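Local coordinates for glycine betaine/carnitine/choline ABC transporter (PDB 3O66), which probably binds glycine betaine or related quaternary ammonium compounds such as carnitine and choline and hands them to an ABC importer for uptake, at residues A[30-33]-A[34-38]; A[210-214]-A[215-219]; A[272-275]-A[276-280]. All coordinates share one frame; numbering follows the deposited sequence.

Contact 1 of 3, residues A[30-33]-A[34-38]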
loop_
_atom_site.group_PDB
_atom_site.type_symbol
_atom_site.label_atom_id
_atom_site.label_comp_id
_atom_site.label_asym_id
_atom_site.label_seq_id
_atom_site.Cartn_x
_atom_site.Cartn_y
_atom_site.Cartn_z
ATOM N N LEU A 30 -7.010 16.372 -7.136
ATOM C CA LEU A 30 -6.636 17.120 -8.324
ATOM C C LEU A 30 -7.288 16.574 -9.577
ATOM O O LEU A 30 -7.653 17.333 -10.475
ATOM C CB LEU A 30 -5.104 17.228 -8.471
ATOM C CG LEU A 30 -4.364 18.062 -7.415
ATOM C CD1 LEU A 30 -2.878 17.666 -7.371
ATOM C CD2 LEU A 30 -4.515 19.612 -7.620
ATOM N N LEU A 31 -7.447 15.254 -9.636
ATOM C CA LEU A 31 -8.015 14.640 -10.816
ATOM C C LEU A 31 -9.505 14.964 -10.883
ATOM O O LEU A 31 -10.020 15.247 -11.958
ATOM C CB LEU A 31 -7.778 13.127 -10.786
ATOM C CG LEU A 31 -8.192 12.339 -12.013
ATOM C CD1 LEU A 31 -7.552 12.861 -13.295
ATOM C CD2 LEU A 31 -7.846 10.857 -11.773
ATOM N N ILE A 32 -10.188 14.948 -9.736
ATOM C CA ILE A 32 -11.609 15.337 -9.684
ATOM C C ILE A 32 -11.772 16.806 -10.069
ATOM O O ILE A 32 -12.641 17.149 -10.883
ATOM C CB ILE A 32 -12.234 15.028 -8.317
ATOM C CG1 ILE A 32 -12.319 13.493 -8.143
ATOM C CG2 ILE A 32 -13.598 15.719 -8.160
ATOM C CD1 ILE A 32 -12.464 13.061 -6.689
ATOM N N GLU A 33 -10.930 17.679 -9.512
ATOM C CA GLU A 33 -10.966 19.083 -9.952
ATOM C C GLU A 33 -10.814 19.173 -11.465
ATOM O O GLU A 33 -11.524 19.958 -12.132
ATOM C CB GLU A 33 -9.901 19.929 -9.258
ATOM C CG GLU A 33 -10.189 20.151 -7.787
ATOM C CD GLU A 33 -9.124 20.987 -7.077
ATOM O OE1 GLU A 33 -8.578 21.922 -7.707
ATOM O OE2 GLU A 33 -8.853 20.705 -5.879
ATOM N N HIS A 34 -9.858 18.421 -11.998
ATOM C CA HIS A 34 -9.561 18.461 -13.436
ATOM C C HIS A 34 -10.754 17.979 -14.269
ATOM O O HIS A 34 -11.224 18.702 -15.160
ATOM C CB HIS A 34 -8.291 17.654 -13.772
ATOM C CG HIS A 34 -8.007 17.554 -15.251
ATOM N ND1 HIS A 34 -7.401 18.567 -15.970
ATOM C CD2 HIS A 34 -8.262 16.565 -16.140
ATOM C CE1 HIS A 34 -7.282 18.197 -17.236
ATOM N NE2 HIS A 34 -7.801 16.987 -17.366
ATOM N N ASP A 35 -11.248 16.775 -13.976
ATOM C CA ASP A 35 -12.341 16.212 -14.769
ATOM C C ASP A 35 -13.647 17.007 -14.686
ATOM O O ASP A 35 -14.425 17.003 -15.648
ATOM C CB ASP A 35 -12.613 14.763 -14.382
ATOM C CG ASP A 35 -11.596 13.806 -14.938
ATOM O OD1 ASP A 35 -10.633 14.227 -15.613
ATOM O OD2 ASP A 35 -11.769 12.603 -14.706
ATOM N N THR A 36 -13.883 17.678 -13.556
ATOM C CA THR A 36 -15.133 18.434 -13.350
ATOM C C THR A 36 -14.966 19.916 -13.650
ATOM O O THR A 36 -15.858 20.700 -13.390
ATOM C CB THR A 36 -15.706 18.258 -11.915
ATOM O OG1 THR A 36 -14.842 18.908 -10.966
ATOM C CG2 THR A 36 -15.830 16.756 -11.559
ATOM N N HIS A 37 -13.817 20.285 -14.196
ATOM C CA HIS A 37 -13.481 21.694 -14.486
ATOM C C HIS A 37 -13.720 22.615 -13.295
ATOM O O HIS A 37 -14.256 23.726 -13.459
ATOM C CB HIS A 37 -14.247 22.199 -15.723
ATOM C CG HIS A 37 -14.241 21.237 -16.868
ATOM N ND1 HIS A 37 -15.364 20.535 -17.251
ATOM C CD2 HIS A 37 -13.249 20.847 -17.704
ATOM C CE1 HIS A 37 -15.065 19.755 -18.276
ATOM N NE2 HIS A 37 -13.788 19.930 -18.574
ATOM N N GLY A 38 -13.331 22.170 -12.102
ATOM C CA GLY A 38 -13.488 22.972 -10.880
ATOM C C GLY A 38 -14.884 22.980 -10.252
ATOM O O GLY A 38 -15.088 23.591 -9.208
#

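Contact 2 of 3, residues A[210-214]-A[215-219]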
loop_
_atom_site.group_PDB
_atom_site.type_symbol
_atom_site.label_atom_id
_atom_site.label_comp_id
_atom_site.label_asym_id
_atom_site.label_seq_id
_atom_site.Cartn_x
_atom_site.Cartn_y
_atom_site.Cartn_z
ATOM N N LEU A 210 11.810 -9.357 -2.477
ATOM C CA LEU A 210 11.668 -10.766 -2.857
ATOM C C LEU A 210 10.202 -11.183 -2.962
ATOM O O LEU A 210 9.366 -10.709 -2.192
ATOM C CB LEU A 210 12.406 -11.667 -1.846
ATOM C CG LEU A 210 13.926 -11.401 -1.706
ATOM C CD1 LEU A 210 14.504 -12.321 -0.637
ATOM C CD2 LEU A 210 14.625 -11.650 -3.048
ATOM N N LYS A 211 9.896 -12.053 -3.928
ATOM C CA LYS A 211 8.530 -12.542 -4.110
ATOM C C LYS A 211 8.182 -13.538 -3.008
ATOM O O LYS A 211 8.984 -14.429 -2.690
ATOM C CB LYS A 211 8.349 -13.184 -5.509
ATOM C CG LYS A 211 8.399 -12.157 -6.639
ATOM C CD LYS A 211 8.219 -12.757 -8.045
ATOM C CE LYS A 211 9.373 -13.674 -8.443
ATOM N NZ LYS A 211 9.231 -14.177 -9.862
ATOM N N ASP A 212 7.018 -13.342 -2.396
ATOM C CA ASP A 212 6.465 -14.254 -1.361
ATOM C C ASP A 212 5.817 -15.447 -2.101
ATOM O O ASP A 212 4.589 -15.514 -2.292
ATOM C CB ASP A 212 5.465 -13.450 -0.519
ATOM C CG ASP A 212 4.750 -14.260 0.568
ATOM O OD1 ASP A 212 5.164 -15.386 0.989
ATOM O OD2 ASP A 212 3.722 -13.709 1.029
ATOM N N ASP A 213 6.665 -16.383 -2.518
ATOM C CA ASP A 213 6.246 -17.478 -3.400
ATOM C C ASP A 213 5.279 -18.463 -2.741
ATOM O O ASP A 213 4.536 -19.152 -3.443
ATOM C CB ASP A 213 7.468 -18.238 -3.928
ATOM C CG ASP A 213 8.369 -18.741 -2.799
ATOM O OD1 ASP A 213 9.156 -17.928 -2.259
ATOM O OD2 ASP A 213 8.272 -19.948 -2.440
ATOM N N LYS A 214 5.285 -18.531 -1.407
ATOM C CA LYS A 214 4.354 -19.397 -0.676
ATOM C C LYS A 214 3.096 -18.668 -0.163
ATOM O O LYS A 214 2.247 -19.280 0.487
ATOM C CB LYS A 214 5.070 -20.118 0.480
ATOM C CG LYS A 214 6.068 -21.171 0.000
ATOM C CD LYS A 214 6.601 -21.992 1.151
ATOM C CE LYS A 214 7.411 -23.171 0.638
ATOM N NZ LYS A 214 6.929 -24.423 1.316
ATOM N N GLN A 215 2.972 -17.370 -0.477
ATOM C CA GLN A 215 1.845 -16.542 -0.010
ATOM C C GLN A 215 1.623 -16.660 1.500
ATOM O O GLN A 215 0.481 -16.882 1.965
ATOM C CB GLN A 215 0.535 -16.852 -0.767
ATOM C CG GLN A 215 0.638 -16.699 -2.270
ATOM C CD GLN A 215 -0.630 -17.116 -3.022
ATOM O OE1 GLN A 215 -1.399 -17.997 -2.583
ATOM N NE2 GLN A 215 -0.844 -16.489 -4.171
ATOM N N PHE A 216 2.710 -16.554 2.254
ATOM C CA PHE A 216 2.636 -16.511 3.698
ATOM C C PHE A 216 1.844 -15.283 4.122
ATOM O O PHE A 216 1.088 -15.355 5.078
ATOM C CB PHE A 216 4.037 -16.470 4.312
ATOM C CG PHE A 216 4.032 -16.278 5.801
ATOM C CD1 PHE A 216 3.646 -17.310 6.650
ATOM C CD2 PHE A 216 4.388 -15.056 6.349
ATOM C CE1 PHE A 216 3.615 -17.128 8.045
ATOM C CE2 PHE A 216 4.372 -14.863 7.728
ATOM C CZ PHE A 216 3.982 -15.907 8.585
ATOM N N PHE A 217 2.033 -14.162 3.411
ATOM C CA PHE A 217 1.243 -12.971 3.668
ATOM C C PHE A 217 0.030 -12.878 2.765
ATOM O O PHE A 217 0.085 -13.273 1.583
ATOM C CB PHE A 217 2.063 -11.697 3.485
ATOM C CG PHE A 217 3.290 -11.613 4.367
ATOM C CD1 PHE A 217 3.165 -11.423 5.747
ATOM C CD2 PHE A 217 4.572 -11.655 3.803
ATOM C CE1 PHE A 217 4.318 -11.311 6.565
ATOM C CE2 PHE A 217 5.723 -11.568 4.614
ATOM C CZ PHE A 217 5.584 -11.387 5.990
ATOM N N PRO A 218 -1.076 -12.333 3.298
ATOM C CA PRO A 218 -2.223 -12.190 2.422
ATOM C C PRO A 218 -2.000 -10.946 1.557
ATOM O O PRO A 218 -1.072 -10.183 1.830
ATOM C CB PRO A 218 -3.395 -12.018 3.402
ATOM C CG PRO A 218 -2.752 -11.395 4.629
ATOM C CD PRO A 218 -1.381 -11.986 4.703
ATOM N N PRO A 219 -2.821 -10.758 0.510
ATOM C CA PRO A 219 -2.655 -9.567 -0.345
ATOM C C PRO A 219 -3.014 -8.286 0.378
ATOM O O PRO A 219 -3.903 -8.269 1.244
ATOM C CB PRO A 219 -3.664 -9.772 -1.483
ATOM C CG PRO A 219 -4.230 -11.134 -1.297
ATOM C CD PRO A 219 -3.873 -11.673 0.036
#

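Contact 3 of 3, residues A[272-275]-A[276-280]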
loop_
_atom_site.group_PDB
_atom_site.type_symbol
_atom_site.label_atom_id
_atom_site.label_comp_id
_atom_site.label_asym_id
_atom_site.label_seq_id
_atom_site.Cartn_x
_atom_site.Cartn_y
_atom_site.Cartn_z
ATOM N N GLU A 272 0.521 16.155 -8.358
ATOM C CA GLU A 272 0.276 16.967 -9.545
ATOM C C GLU A 272 1.300 16.720 -10.645
ATOM O O GLU A 272 0.931 16.659 -11.811
ATOM C CB GLU A 272 0.201 18.451 -9.208
ATOM C CG GLU A 272 -0.403 19.297 -10.334
ATOM C CD GLU A 272 -0.738 20.727 -9.891
ATOM O OE1 GLU A 272 0.015 21.288 -9.059
ATOM O OE2 GLU A 272 -1.756 21.288 -10.382
ATOM N N GLU A 273 2.573 16.567 -10.276
ATOM C CA GLU A 273 3.600 16.277 -11.264
ATOM C C GLU A 273 3.340 14.949 -11.998
ATOM O O GLU A 273 3.481 14.876 -13.240
ATOM C CB GLU A 273 5.008 16.341 -10.643
ATOM C CG GLU A 273 5.364 17.746 -10.193
ATOM C CD GLU A 273 6.785 17.903 -9.637
ATOM O OE1 GLU A 273 7.492 16.889 -9.378
ATOM O OE2 GLU A 273 7.182 19.075 -9.453
ATOM N N PHE A 274 2.918 13.944 -11.235
ATOM C CA PHE A 274 2.542 12.642 -11.781
ATOM C C PHE A 274 1.350 12.800 -12.747
ATOM O O PHE A 274 1.378 12.289 -13.872
ATOM C CB PHE A 274 2.206 11.664 -10.653
ATOM C CG PHE A 274 1.884 10.274 -11.128
ATOM C CD1 PHE A 274 2.904 9.416 -11.537
ATOM C CD2 PHE A 274 0.568 9.833 -11.141
ATOM C CE1 PHE A 274 2.631 8.104 -11.973
ATOM C CE2 PHE A 274 0.249 8.506 -11.573
ATOM C CZ PHE A 274 1.294 7.645 -11.989
ATOM N N LEU A 275 0.327 13.521 -12.314
ATOM C CA LEU A 275 -0.840 13.727 -13.150
ATOM C C LEU A 275 -0.471 14.440 -14.443
ATOM O O LEU A 275 -0.935 14.048 -15.515
ATOM C CB LEU A 275 -1.945 14.520 -12.436
ATOM C CG LEU A 275 -2.659 13.721 -11.375
ATOM C CD1 LEU A 275 -3.566 14.617 -10.500
ATOM C CD2 LEU A 275 -3.427 12.502 -12.019
ATOM N N LYS A 276 0.373 15.476 -14.344
ATOM C CA LYS A 276 0.773 16.212 -15.547
ATOM C C LYS A 276 1.578 15.322 -16.496
ATOM O O LYS A 276 1.391 15.367 -17.701
ATOM C CB LYS A 276 1.566 17.473 -15.184
ATOM C CG LYS A 276 0.688 18.565 -14.570
ATOM C CD LYS A 276 1.430 19.906 -14.565
ATOM C CE LYS A 276 0.593 21.070 -13.971
ATOM N NZ LYS A 276 -0.889 20.942 -14.173
ATOM N N LYS A 277 2.448 14.492 -15.931
ATOM C CA LYS A 277 3.283 13.568 -16.717
ATOM C C LYS A 277 2.402 12.620 -17.545
ATOM O O LYS A 277 2.783 12.205 -18.636
ATOM C CB LYS A 277 4.175 12.747 -15.767
ATOM C CG LYS A 277 5.228 11.905 -16.455
ATOM C CD LYS A 277 5.971 10.994 -15.461
ATOM C CE LYS A 277 6.624 9.831 -16.191
ATOM N NZ LYS A 277 7.158 8.774 -15.246
ATOM N N HIS A 278 1.234 12.270 -17.009
ATOM C CA HIS A 278 0.324 11.378 -17.705
ATOM C C HIS A 278 -0.896 12.085 -18.317
ATOM O O HIS A 278 -1.871 11.412 -18.641
ATOM C CB HIS A 278 -0.081 10.209 -16.801
ATOM C CG HIS A 278 1.056 9.297 -16.466
ATOM N ND1 HIS A 278 1.431 8.255 -17.282
ATOM C CD2 HIS A 278 1.898 9.265 -15.404
ATOM C CE1 HIS A 278 2.457 7.619 -16.749
ATOM N NE2 HIS A 278 2.769 8.218 -15.610
ATOM N N HIS A 279 -0.856 13.418 -18.470
ATOM C CA HIS A 279 -1.944 14.166 -19.140
ATOM C C HIS A 279 -3.298 13.854 -18.474
ATOM O O HIS A 279 -4.325 13.767 -19.151
ATOM C CB HIS A 279 -1.944 13.837 -20.671
ATOM C CG HIS A 279 -2.699 14.820 -21.522
ATOM N ND1 HIS A 279 -3.748 14.448 -22.346
ATOM C CD2 HIS A 279 -2.550 16.159 -21.683
ATOM C CE1 HIS A 279 -4.214 15.522 -22.970
ATOM N NE2 HIS A 279 -3.510 16.574 -22.579
ATOM N N TYR A 280 -3.272 13.684 -17.144
ATOM C CA TYR A 280 -4.441 13.366 -16.316
ATOM C C TYR A 280 -5.174 12.125 -16.806
ATOM O O TYR A 280 -6.391 12.007 -16.616
ATOM C CB TYR A 280 -5.406 14.549 -16.243
ATOM C CG TYR A 280 -4.808 15.733 -15.569
ATOM C CD1 TYR A 280 -5.088 16.002 -14.228
ATOM C CD2 TYR A 280 -3.910 16.563 -16.251
ATOM C CE1 TYR A 280 -4.515 17.112 -13.583
ATOM C CE2 TYR A 280 -3.330 17.664 -15.624
ATOM C CZ TYR A 280 -3.632 17.925 -14.283
ATOM O OH TYR A 280 -3.069 19.023 -13.665
HETATM O O HOH W 1 -3.740 19.649 -11.241
#

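Contact 1 of 3, residues A[30-33]-A[34-38]
In the last turn of helix 19-35 the backbone amides of H34, D35 and T36 bond the carbonyls of L30, L31 and I32, D35 N reaching L31 O at 2.8 Å and nearly straight (173°), and the chain then turns out of the helix in a Schellman motif. In that motif G38 N bonds E33 O at 2.9 Å, while H37 N bonds H34 O. H37, with positive phi, is the C-prime residue, and the positive phi of G38 is one that glycine takes up readily.

T36 grips I32 O twice. T36 N and T36 OG1, the latter 2.8 Å from I32 O, reach that oxygen from opposite faces of its plane, and chi1 of 69° sets OG1 between the backbone N and carbonyl carbon, folded back over the preceding turn. The same hydroxyl also meets I40 N, so it links the helix end to the chain that follows. The methyl of T36 runs alongside I32, CG2 to CG2 4.2 Å, pointing the same way.

L31 and D35 likewise lie side by side: CD1 of L31 passes 4.1 Å from OD1 of D35. The polar end of D35 has its partners elsewhere, OD1 in a salt bridge with K243 and OD2 bonded to T240 of helix 236-242.

Helix 19-35 belongs to a beta-alpha-beta unit, and here it is ended before strand 43-48. With I32 O taken by two donors and E33 O by G38 N, carbonyls of the last turn are satisfied locally, and the carboxylate of D35 ties this end to a neighbouring helix.

Contact 2 of 3, residues A[210-214]-A[215-219]
D212 OD1 is gripped by two groups, the backbone amide F216 N at 3.0 Å and the hydroxyl of Y166 on helix 159-166, while the other oxygen of the carboxylate, D212 OD2, takes the next amide, F217 N, also at 3.0 Å. D212 is the first residue of a type I beta turn, D212 to Q215, in the loop between strands 208-209 and 222-227. The turn itself is closed by Q215 N to D212 O at 3.1 Å; this donor stands above the carbonyl plane and so does not use a lone pair.

The side chain of D212 reaches toward the chain that follows the turn. With CG anti to the backbone N (chi1 178°), the carboxylate faces the chain as it leaves Q215. The two oxygens then divide the work: OD2 takes F217 N with its syn lone pair, in a fairly straight bond of 162°, whereas F216 N meets OD1 on the syn side but 20° out of the carboxylate plane. Being gripped at both oxygens should fix the rotation of the group. The Y166 hydroxyl also accepts from K214 N, within the turn.

Carbon atoms line the same carboxylate. CD2 of F217 approaches OD2 of D212 to 3.6 Å, and CB of F216 lies 3.7 Å from OD1 of D212. The F216 ring turns toward helix 159-166, where it packs on F162, E165 and Y166, while F217 packs on Y116 and F118 of strand 116-120. K85 NZ bonds the carbonyl oxygens of Q215 and F216, joining the exit of the turn to K85. Between the two aromatic rings, CD2 of F216 sits 3.7 Å above the plane of the F217 ring, over its centre.

Contact 3 of 3, residues A[272-275]-A[276-280]
With CG of L275 and CG of Y280 both beside their own backbone N (chi1 -73° and -64°), the tyrosine ring folds back across the helix end and lies over the leucine. The two side chains cross at about a right angle, and CB of L275 stands over one face of the ring, 4.1 Å from its centroid, a CH-pi contact. CE1 of the Y280 ring is also 4.1 Å from CD1 of L275.

The fold-back follows from the way helix 267-277 ends. A Schellman motif closes it: Y280 N bonds L275 O at 2.9 Å, H279 N bonds K276 O, and H279 has the positive phi of the C-prime residue. H278 N bonds F274 O, with a weak second bond to L275 O.

On another side of the helix F274 meets H278. The rings cross obliquely, planes 54° apart, with CD2 of the histidine 3.7 Å above one face of the phenylalanine and toward its rim. F274 also packs on M27 of helix 19-35 and on L256 of helix 250-261.

At the polar end of the tyrosine a water lies in the plane of the ring at its edge, 2.6 Å from OH of Y280. E272 has two conformers, so its part here is provisional: in the one described, the water donates to OE2 of E272 at 2.7 Å, the carboxylate is perpendicular to the ring, and NZ of K276, alongside, forms a long salt bridge to that OE2. What the helix end rests on more firmly is the pair of Schellman bonds and the apolar face of Y280 on L275; the water link from its hydroxyl to a carboxylate holds if E272 keeps this conformer.

In the fold
Contacts 1 and 3 are helix ends of the same kind, each finished by a Schellman motif, and both are partly buried. They touch: H34 stacks on Y280, and L30 packs on L275 and E272, so helices 19-35 and 267-277 meet near their C-terminal ends, with K243 bonding both D35 and the carbonyl of Y280. A doubly gripped carbonyl, with a threonine hydroxyl as one donor, marks contact 1; aromatic packing marks contact 3. Contact 2 is a surface turn without regular structure, its centre about 38 Å from that of contact 1 and on the opposite side of the chain's centre; there a side-chain carboxylate binds backbone amides.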